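Local atomic coordinates of glucose-inhibited division protein A-related protein, probable oxidoreductase (Thermus thermophilus, PDB entry 2CUL), a protein that binds flavin-adenine dinucleotide on a Rossmann-type fold and is probably an oxidoreductase related to the glucose-inhibited division protein GidA. Residues A69-A72 with R73-L77. Residues are numbered along the deposited sequence; the frame is centred on the assembly and turned at random.
Sequences AFHA and RAKYL
R73 folds back along one turn of the alpha-helix 67-79 and spreads its guanidinium beside A69 and F70, on a helix that packs next to helix 55-59 in this FAD-binding Rossmann-type protein. Its CG stands anti to the carbonyl carbon (chi1 -71°), and the bend at chi3 turns the chain end toward the start of the helix. One guanidinium face then rests against the backbone: A69 O sits above the plane, offset toward the rim, and F70 CA lies 3.5 Å from R73 NH2. A69 CB meets R73 NH1 at 3.5 Å, adding to the contact the A69 carbonyl already makes. The F70 ring stands almost perpendicular to the guanidinium, the planes 87° apart, with CD1 3.8 Å from R73 NH2. R73 NE is hydrogen-bonded to A59 O, which ties helix 67-79 to helix 55-59; NH1 has a long, weak ion pair with D64. A leucine in place of R73 would probably leave A59 O without this donor and uncover the backbone at A69 and F70. F70, its CG anti to the backbone N, also packs on L56 and A59 of helix 55-59, while the small A74 fits against A59 and M40. Elsewhere round the helix, H71 and K75 lie side by side and point the same way, touching where the lysine's CD comes 3.9 Å from H71 NE2. That nitrogen is hydrogen-bonded to L36 O, and W68 meets the imidazole edge-to-face; the H71 side chain lies about 8 Å from the bound FAD. K75 NZ turns instead to a salt bridge with E79. Successive i to i+4 backbone bonds carry these side chains, among them A74 N to F70 O at 2.9 Å, with an N-H...O angle of 163°.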
ATOM      1  N   ALA A  69      -1.570 -16.123  -9.927  1.00  9.42           N
ATOM      2  CA  ALA A  69      -3.008 -16.295 -10.097  1.00  9.48           C
ATOM      3  C   ALA A  69      -3.758 -15.586  -8.973  1.00  8.02           C
ATOM      4  O   ALA A  69      -4.834 -15.027  -9.190  1.00  8.40           O
ATOM      5  CB  ALA A  69      -3.362 -17.779 -10.120  1.00  9.31           C
ATOM      6  N   PHE A  70      -3.191 -15.612  -7.766  1.00  8.00           N
ATOM      7  CA  PHE A  70      -3.815 -14.934  -6.634  1.00  7.80           C
ATOM      8  C   PHE A  70      -3.862 -13.446  -6.978  1.00  4.99           C
ATOM      9  O   PHE A  70      -4.882 -12.783  -6.796  1.00  7.22           O
ATOM     10  CB  PHE A  70      -2.996 -15.146  -5.356  1.00  7.77           C
ATOM     11  CG  PHE A  70      -3.574 -14.461  -4.146  1.00  8.37           C
ATOM     12  CD1 PHE A  70      -4.475 -15.121  -3.320  1.00  8.30           C
ATOM     13  CD2 PHE A  70      -3.231 -13.145  -3.848  1.00  9.05           C
ATOM     14  CE1 PHE A  70      -5.032 -14.483  -2.211  1.00 10.66           C
ATOM     15  CE2 PHE A  70      -3.780 -12.495  -2.741  1.00 10.44           C
ATOM     16  CZ  PHE A  70      -4.683 -13.165  -1.923  1.00 10.12           C
ATOM     17  N   HIS A  71      -2.746 -12.928  -7.481  1.00  8.27           N
ATOM     18  CA  HIS A  71      -2.671 -11.529  -7.880  1.00  7.19           C
ATOM     19  C   HIS A  71      -3.763 -11.206  -8.901  1.00  7.33           C
ATOM     20  O   HIS A  71      -4.467 -10.208  -8.774  1.00  7.16           O
ATOM     21  CB  HIS A  71      -1.295 -11.217  -8.488  1.00  8.79           C
ATOM     22  CG  HIS A  71      -1.351 -10.281  -9.658  1.00 10.96           C
ATOM     23  ND1 HIS A  71      -1.227 -10.710 -10.962  1.00 12.56           N
ATOM     24  CD2 HIS A  71      -1.565  -8.945  -9.721  1.00  4.94           C
ATOM     25  CE1 HIS A  71      -1.364  -9.679 -11.778  1.00  6.78           C
ATOM     26  NE2 HIS A  71      -1.570  -8.597 -11.050  1.00 14.39           N
ATOM     27  N   ALA A  72      -3.908 -12.060  -9.911  1.00  8.72           N
ATOM     28  CA  ALA A  72      -4.900 -11.817 -10.950  1.00  8.41           C
ATOM     29  C   ALA A  72      -6.332 -11.850 -10.434  1.00  7.66           C
ATOM     30  O   ALA A  72      -7.153 -11.023 -10.830  1.00  9.49           O
ATOM     31  CB  ALA A  72      -4.728 -12.823 -12.093  1.00  7.78           C
ATOM     32  N   ARG A  73      -6.641 -12.806  -9.563  1.00  8.47           N
ATOM     33  CA  ARG A  73      -7.991 -12.899  -9.017  1.00  6.82           C
ATOM     34  C   ARG A  73      -8.310 -11.690  -8.140  1.00  6.96           C
ATOM     35  O   ARG A  73      -9.416 -11.147  -8.193  1.00  7.89           O
ATOM     36  CB  ARG A  73      -8.162 -14.193  -8.207  1.00  6.67           C
ATOM     37  CG  ARG A  73      -8.193 -15.464  -9.053  1.00  9.18           C
ATOM     38  CD  ARG A  73      -8.723 -16.638  -8.239  1.00 11.86           C
ATOM     39  NE  ARG A  73      -7.956 -16.805  -7.008  1.00 10.44           N
ATOM     40  CZ  ARG A  73      -6.773 -17.406  -6.937  1.00  8.76           C
ATOM     41  NH1 ARG A  73      -6.216 -17.922  -8.024  1.00  9.38           N
ATOM     42  NH2 ARG A  73      -6.131 -17.462  -5.779  1.00 10.30           N
ATOM     43  N   ALA A  74      -7.339 -11.264  -7.340  1.00  7.22           N
ATOM     44  CA  ALA A  74      -7.533 -10.113  -6.464  1.00  6.97           C
ATOM     45  C   ALA A  74      -7.740  -8.856  -7.301  1.00  8.07           C
ATOM     46  O   ALA A  74      -8.626  -8.045  -7.021  1.00  8.19           O
ATOM     47  CB  ALA A  74      -6.322  -9.946  -5.546  1.00  8.51           C
ATOM     48  N   LYS A  75      -6.913  -8.696  -8.326  1.00  9.95           N
ATOM     49  CA  LYS A  75      -7.013  -7.537  -9.208  1.00  9.30           C
ATOM     50  C   LYS A  75      -8.405  -7.466  -9.833  1.00  9.62           C
ATOM     51  O   LYS A  75      -9.033  -6.408  -9.854  1.00  9.72           O
ATOM     52  CB  LYS A  75      -5.947  -7.627 -10.304  1.00  7.29           C
ATOM     53  CG  LYS A  75      -5.951  -6.479 -11.314  1.00  8.51           C
ATOM     54  CD  LYS A  75      -4.705  -6.559 -12.186  1.00  8.93           C
ATOM     55  CE  LYS A  75      -4.725  -5.553 -13.327  1.00  9.25           C
ATOM     56  NZ  LYS A  75      -5.724  -5.921 -14.371  1.00 10.45           N
ATOM     57  N   TYR A  76      -8.890  -8.601 -10.330  1.00  8.10           N
ATOM     58  CA  TYR A  76     -10.204  -8.652 -10.963  1.00  8.61           C
ATOM     59  C   TYR A  76     -11.324  -8.282  -9.994  1.00  8.72           C
ATOM     60  O   TYR A  76     -12.289  -7.609 -10.369  1.00 10.10           O
ATOM     61  CB  TYR A  76     -10.451 -10.047 -11.544  1.00  9.79           C
ATOM     62  CG  TYR A  76     -11.663 -10.114 -12.439  1.00 11.34           C
ATOM     63  CD1 TYR A  76     -11.688  -9.431 -13.657  1.00 15.72           C
ATOM     64  CD2 TYR A  76     -12.790 -10.838 -12.066  1.00 18.09           C
ATOM     65  CE1 TYR A  76     -12.809  -9.470 -14.480  1.00 21.13           C
ATOM     66  CE2 TYR A  76     -13.919 -10.883 -12.883  1.00 18.32           C
ATOM     67  CZ  TYR A  76     -13.921 -10.198 -14.087  1.00 22.61           C
ATOM     68  OH  TYR A  76     -15.034 -10.238 -14.899  1.00 23.31           O
ATOM     69  N   LEU A  77     -11.198  -8.721  -8.746  1.00  8.37           N
ATOM     70  CA  LEU A  77     -12.199  -8.403  -7.735  1.00 10.02           C
ATOM     71  C   LEU A  77     -12.259  -6.888  -7.509  1.00  8.58           C
ATOM     72  O   LEU A  77     -13.342  -6.310  -7.400  1.00 10.57           O
ATOM     73  CB  LEU A  77     -11.880  -9.127  -6.423  1.00 11.38           C
ATOM     74  CG  LEU A  77     -12.219 -10.621  -6.390  1.00 13.46           C
ATOM     75  CD1 LEU A  77     -11.593 -11.280  -5.173  1.00 12.04           C
ATOM     76  CD2 LEU A  77     -13.730 -10.789  -6.376  1.00 17.20           C
TER